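Local coordinates for protein MAU2 chromatid cohesion factor homolog (Saccharomyces cerevisiae, PDB 4XDN) that partners SCC2 in the complex required for the association of cohesin with chromosomes, and so takes part in sister chromatid cohesion, at residues N322-I333 with F343-T354. Residues are numbered along the deposited sequence; the frame is centred on the assembly and turned at random.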
loop_
_atom_site.group_PDB
_atom_site.type_symbol
_atom_site.label_atom_id
_atom_site.label_comp_id
_atom_site.label_asym_id
_atom_site.label_seq_id
_atom_site.Cartn_x
_atom_site.Cartn_y
_atom_site.Cartn_z
ATOM N N ASN A 322 -5.757 -9.291 -11.681
ATOM C CA ASN A 322 -4.984 -8.125 -12.095
ATOM C C ASN A 322 -3.977 -7.722 -11.017
ATOM O O ASN A 322 -2.820 -7.432 -11.320
ATOM C CB ASN A 322 -5.920 -6.957 -12.411
ATOM C CG ASN A 322 -5.223 -5.826 -13.148
ATOM O OD1 ASN A 322 -4.485 -6.052 -14.110
ATOM N ND2 ASN A 322 -5.453 -4.597 -12.695
ATOM N N ILE A 323 -4.425 -7.716 -9.763
ATOM C CA ILE A 323 -3.556 -7.410 -8.628
ATOM C C ILE A 323 -2.472 -8.475 -8.486
ATOM O O ILE A 323 -1.300 -8.156 -8.295
ATOM C CB ILE A 323 -4.353 -7.320 -7.299
ATOM C CG1 ILE A 323 -5.336 -6.141 -7.323
ATOM C CG2 ILE A 323 -3.410 -7.192 -6.096
ATOM C CD1 ILE A 323 -4.688 -4.762 -7.320
ATOM N N LEU A 324 -2.872 -9.739 -8.573
ATOM C CA LEU A 324 -1.938 -10.849 -8.412
ATOM C C LEU A 324 -0.860 -10.817 -9.485
ATOM O O LEU A 324 0.302 -11.131 -9.222
ATOM C CB LEU A 324 -2.680 -12.186 -8.458
ATOM C CG LEU A 324 -1.800 -13.439 -8.449
ATOM C CD1 LEU A 324 -0.876 -13.462 -7.234
ATOM C CD2 LEU A 324 -2.661 -14.690 -8.492
ATOM N N LEU A 325 -1.247 -10.437 -10.696
ATOM C CA LEU A 325 -0.300 -10.376 -11.796
ATOM C C LEU A 325 0.695 -9.245 -11.560
ATOM O O LEU A 325 1.868 -9.358 -11.913
ATOM C CB LEU A 325 -1.030 -10.191 -13.126
ATOM C CG LEU A 325 -0.153 -10.205 -14.380
ATOM C CD1 LEU A 325 0.671 -11.485 -14.465
ATOM C CD2 LEU A 325 -1.015 -10.049 -15.626
ATOM N N LEU A 326 0.226 -8.161 -10.950
ATOM C CA LEU A 326 1.099 -7.043 -10.612
ATOM C C LEU A 326 2.129 -7.471 -9.573
ATOM O O LEU A 326 3.326 -7.246 -9.750
ATOM C CB LEU A 326 0.285 -5.854 -10.092
ATOM C CG LEU A 326 1.081 -4.641 -9.599
ATOM C CD1 LEU A 326 1.879 -4.010 -10.731
ATOM C CD2 LEU A 326 0.155 -3.618 -8.957
ATOM N N LEU A 327 1.657 -8.094 -8.498
ATOM C CA LEU A 327 2.537 -8.543 -7.422
ATOM C C LEU A 327 3.574 -9.534 -7.936
ATOM O O LEU A 327 4.747 -9.463 -7.568
ATOM C CB LEU A 327 1.725 -9.181 -6.290
ATOM C CG LEU A 327 0.687 -8.297 -5.594
ATOM C CD1 LEU A 327 -0.042 -9.095 -4.526
ATOM C CD2 LEU A 327 1.322 -7.051 -4.988
ATOM N N GLN A 328 3.138 -10.461 -8.783
ATOM C CA GLN A 328 4.040 -11.452 -9.353
ATOM C C GLN A 328 5.123 -10.775 -10.181
ATOM O O GLN A 328 6.292 -11.156 -10.119
ATOM C CB GLN A 328 3.270 -12.454 -10.215
ATOM C CG GLN A 328 4.154 -13.508 -10.873
ATOM C CD GLN A 328 3.360 -14.525 -11.662
ATOM O OE1 GLN A 328 2.177 -14.331 -11.930
ATOM N NE2 GLN A 328 4.009 -15.621 -12.038
ATOM N N SER A 329 4.726 -9.765 -10.951
ATOM C CA SER A 329 5.648 -9.059 -11.834
ATOM C C SER A 329 6.650 -8.232 -11.037
ATOM O O SER A 329 7.835 -8.190 -11.374
ATOM C CB SER A 329 4.878 -8.161 -12.807
ATOM O OG SER A 329 4.028 -8.927 -13.646
ATOM N N VAL A 330 6.170 -7.575 -9.983
ATOM C CA VAL A 330 7.037 -6.785 -9.116
ATOM C C VAL A 330 8.081 -7.686 -8.463
ATOM O O VAL A 330 9.237 -7.292 -8.293
ATOM C CB VAL A 330 6.238 -6.048 -8.019
ATOM C CG1 VAL A 330 7.173 -5.428 -6.989
ATOM C CG2 VAL A 330 5.360 -4.971 -8.632
ATOM N N SER A 331 7.665 -8.896 -8.101
ATOM C CA SER A 331 8.552 -9.842 -7.436
ATOM C C SER A 331 9.697 -10.274 -8.347
ATOM O O SER A 331 10.746 -10.690 -7.867
ATOM C CB SER A 331 7.775 -11.076 -6.970
ATOM O OG SER A 331 7.709 -12.058 -7.987
ATOM N N TYR A 332 9.491 -10.171 -9.657
ATOM C CA TYR A 332 10.489 -10.607 -10.630
ATOM C C TYR A 332 11.377 -9.472 -11.142
ATOM O O TYR A 332 12.311 -9.716 -11.908
ATOM C CB TYR A 332 9.811 -11.269 -11.834
ATOM C CG TYR A 332 9.044 -12.542 -11.539
ATOM C CD1 TYR A 332 9.346 -13.331 -10.438
ATOM C CD2 TYR A 332 8.023 -12.960 -12.382
ATOM C CE1 TYR A 332 8.645 -14.495 -10.183
ATOM C CE2 TYR A 332 7.320 -14.119 -12.135
ATOM C CZ TYR A 332 7.633 -14.884 -11.035
ATOM O OH TYR A 332 6.929 -16.038 -10.790
ATOM N N ILE A 333 11.084 -8.238 -10.739
ATOM C CA ILE A 333 11.829 -7.078 -11.230
ATOM C C ILE A 333 13.324 -7.236 -10.984
ATOM O O ILE A 333 14.135 -7.024 -11.887
ATOM C CB ILE A 333 11.360 -5.769 -10.559
ATOM C CG1 ILE A 333 9.872 -5.520 -10.823
ATOM C CG2 ILE A 333 12.196 -4.580 -11.038
ATOM C CD1 ILE A 333 9.531 -5.147 -12.248
ATOM N N PHE A 343 9.389 -11.940 -17.839
ATOM C CA PHE A 343 7.986 -12.033 -17.443
ATOM C C PHE A 343 7.437 -10.645 -17.126
ATOM O O PHE A 343 6.362 -10.274 -17.593
ATOM C CB PHE A 343 7.830 -12.962 -16.231
ATOM C CG PHE A 343 6.413 -13.116 -15.754
ATOM C CD1 PHE A 343 5.850 -12.180 -14.900
ATOM C CD2 PHE A 343 5.649 -14.203 -16.143
ATOM C CE1 PHE A 343 4.549 -12.320 -14.456
ATOM C CE2 PHE A 343 4.348 -14.349 -15.700
ATOM C CZ PHE A 343 3.799 -13.407 -14.856
ATOM N N SER A 344 8.188 -9.882 -16.337
ATOM C CA SER A 344 7.775 -8.541 -15.936
ATOM C C SER A 344 7.600 -7.621 -17.139
ATOM O O SER A 344 6.571 -6.960 -17.275
ATOM C CB SER A 344 8.795 -7.935 -14.968
ATOM O OG SER A 344 8.834 -8.654 -13.749
ATOM N N ARG A 345 8.610 -7.582 -18.003
ATOM C CA ARG A 345 8.568 -6.755 -19.206
ATOM C C ARG A 345 7.386 -7.116 -20.098
ATOM O O ARG A 345 6.918 -6.287 -20.879
ATOM C CB ARG A 345 9.869 -6.890 -20.002
ATOM C CG ARG A 345 10.941 -5.877 -19.630
ATOM C CD ARG A 345 12.178 -6.036 -20.505
ATOM N NE ARG A 345 12.840 -7.319 -20.282
ATOM C CZ ARG A 345 13.665 -7.576 -19.270
ATOM N NH1 ARG A 345 13.939 -6.639 -18.370
ATOM N NH2 ARG A 345 14.215 -8.778 -19.156
ATOM N N LYS A 346 6.909 -8.352 -19.979
ATOM C CA LYS A 346 5.813 -8.830 -20.812
ATOM C C LYS A 346 4.441 -8.553 -20.203
ATOM O O LYS A 346 3.508 -8.188 -20.919
ATOM C CB LYS A 346 5.953 -10.333 -21.068
ATOM C CG LYS A 346 4.802 -10.909 -21.882
ATOM C CD LYS A 346 4.998 -12.375 -22.219
ATOM C CE LYS A 346 3.952 -12.832 -23.227
ATOM N NZ LYS A 346 3.860 -14.313 -23.334
ATOM N N PHE A 347 4.318 -8.726 -18.890
ATOM C CA PHE A 347 3.005 -8.757 -18.253
ATOM C C PHE A 347 2.646 -7.500 -17.461
ATOM O O PHE A 347 1.487 -7.322 -17.082
ATOM C CB PHE A 347 2.908 -9.988 -17.348
ATOM C CG PHE A 347 2.760 -11.273 -18.110
ATOM C CD1 PHE A 347 1.603 -11.536 -18.829
ATOM C CD2 PHE A 347 3.780 -12.210 -18.124
ATOM C CE1 PHE A 347 1.463 -12.713 -19.540
ATOM C CE2 PHE A 347 3.645 -13.390 -18.834
ATOM C CZ PHE A 347 2.486 -13.641 -19.545
ATOM N N LEU A 348 3.614 -6.626 -17.212
ATOM C CA LEU A 348 3.282 -5.315 -16.670
ATOM C C LEU A 348 2.444 -4.540 -17.690
ATOM O O LEU A 348 1.474 -3.879 -17.320
ATOM C CB LEU A 348 4.541 -4.528 -16.289
ATOM C CG LEU A 348 5.099 -4.755 -14.876
ATOM C CD1 LEU A 348 6.346 -3.912 -14.659
ATOM C CD2 LEU A 348 4.071 -4.442 -13.791
ATOM N N PRO A 349 2.813 -4.617 -18.980
ATOM C CA PRO A 349 1.937 -4.067 -20.020
ATOM C C PRO A 349 0.529 -4.659 -20.000
ATOM O O PRO A 349 -0.430 -3.949 -20.293
ATOM C CB PRO A 349 2.663 -4.438 -21.312
ATOM C CG PRO A 349 4.089 -4.465 -20.931
ATOM C CD PRO A 349 4.134 -4.981 -19.524
ATOM N N LYS A 350 0.407 -5.938 -19.658
ATOM C CA LYS A 350 -0.903 -6.578 -19.582
ATOM C C LYS A 350 -1.704 -6.018 -18.410
ATOM O O LYS A 350 -2.891 -5.723 -18.546
ATOM C CB LYS A 350 -0.762 -8.095 -19.450
ATOM C CG LYS A 350 -2.085 -8.822 -19.255
ATOM C CD LYS A 350 -1.904 -10.332 -19.290
ATOM C CE LYS A 350 -3.203 -11.056 -18.958
ATOM N NZ LYS A 350 -3.000 -12.524 -18.814
ATOM N N VAL A 351 -1.047 -5.883 -17.261
ATOM C CA VAL A 351 -1.655 -5.263 -16.089
ATOM C C VAL A 351 -2.121 -3.856 -16.438
ATOM O O VAL A 351 -3.215 -3.435 -16.055
ATOM C CB VAL A 351 -0.665 -5.200 -14.903
ATOM C CG1 VAL A 351 -1.272 -4.449 -13.719
ATOM C CG2 VAL A 351 -0.246 -6.603 -14.488
ATOM N N TYR A 352 -1.281 -3.134 -17.171
ATOM C CA TYR A 352 -1.602 -1.780 -17.597
ATOM C C TYR A 352 -2.860 -1.768 -18.465
ATOM O O TYR A 352 -3.819 -1.057 -18.164
ATOM C CB TYR A 352 -0.424 -1.173 -18.357
ATOM C CG TYR A 352 -0.577 0.298 -18.666
ATOM C CD1 TYR A 352 -1.192 0.719 -19.839
ATOM C CD2 TYR A 352 -0.101 1.267 -17.794
ATOM C CE1 TYR A 352 -1.332 2.061 -20.131
ATOM C CE2 TYR A 352 -0.236 2.615 -18.078
ATOM C CZ TYR A 352 -0.854 3.005 -19.249
ATOM O OH TYR A 352 -0.996 4.342 -19.546
ATOM N N SER A 353 -2.856 -2.565 -19.531
ATOM C CA SER A 353 -3.985 -2.606 -20.459
ATOM C C SER A 353 -5.260 -3.134 -19.799
ATOM O O SER A 353 -6.353 -2.636 -20.072
ATOM C CB SER A 353 -3.647 -3.467 -21.678
ATOM O OG SER A 353 -3.457 -4.823 -21.314
ATOM N N THR A 354 -5.126 -4.145 -18.944
ATOM C CA THR A 354 -6.275 -4.680 -18.218
ATOM C C THR A 354 -6.897 -3.586 -17.364
ATOM O O THR A 354 -8.115 -3.410 -17.347
ATOM C CB THR A 354 -5.884 -5.871 -17.314
ATOM O OG1 THR A 354 -5.458 -6.971 -18.123
ATOM C CG2 THR A 354 -7.066 -6.318 -16.449
HETATM O O HOH W 1 -3.932 -8.254 -15.819
#
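Phe343 CG lies anti to its own backbone N (chi1 180°) and Tyr332 CG beside its backbone N (chi1 -64°), which brings the two rings together in an offset edge-to-face pair, planes 87° apart, the Tyr332 edge bringing CD2 to 3.4 Å from Phe343 CD1. They lie near the turn of an antiparallel helical hairpin, helices 317-331 and 339-360, in a largely helical chain of the SCC4/mau-2 family. The extended Gln328 side chain crosses Phe343 at about a right angle, with Gln328 CD 3.4 Å from Phe343 CZ, and its NE2 donates in the amide plane to Tyr332 OH (3.2 Å). Phe347 CD2 covers the other face of Phe343. As knobs into holes, Leu325 enters among Phe343, Phe347, Lys350 and Val351, its CG 3.6 Å from Val351 CG2, and Ser329 among Phe343, Ser344, Phe347 and Leu348. The buried Ser329 OG turns back to its own helix, donating to Leu325 O at 2.8 Å. Toward the chain of another protein, which packs on Leu326 and Ile333, Leu326 CD1 meets Leu348 CD2. At the far end a water donates to Asn322 OD1 and Thr354 OG1, while Asn322 ND2 hydrogen-bonds Thr355 OG1. Ser344 OG donates to Ser329 O at 2.6 Å, a carbonyl that also accepts from Tyr332 N.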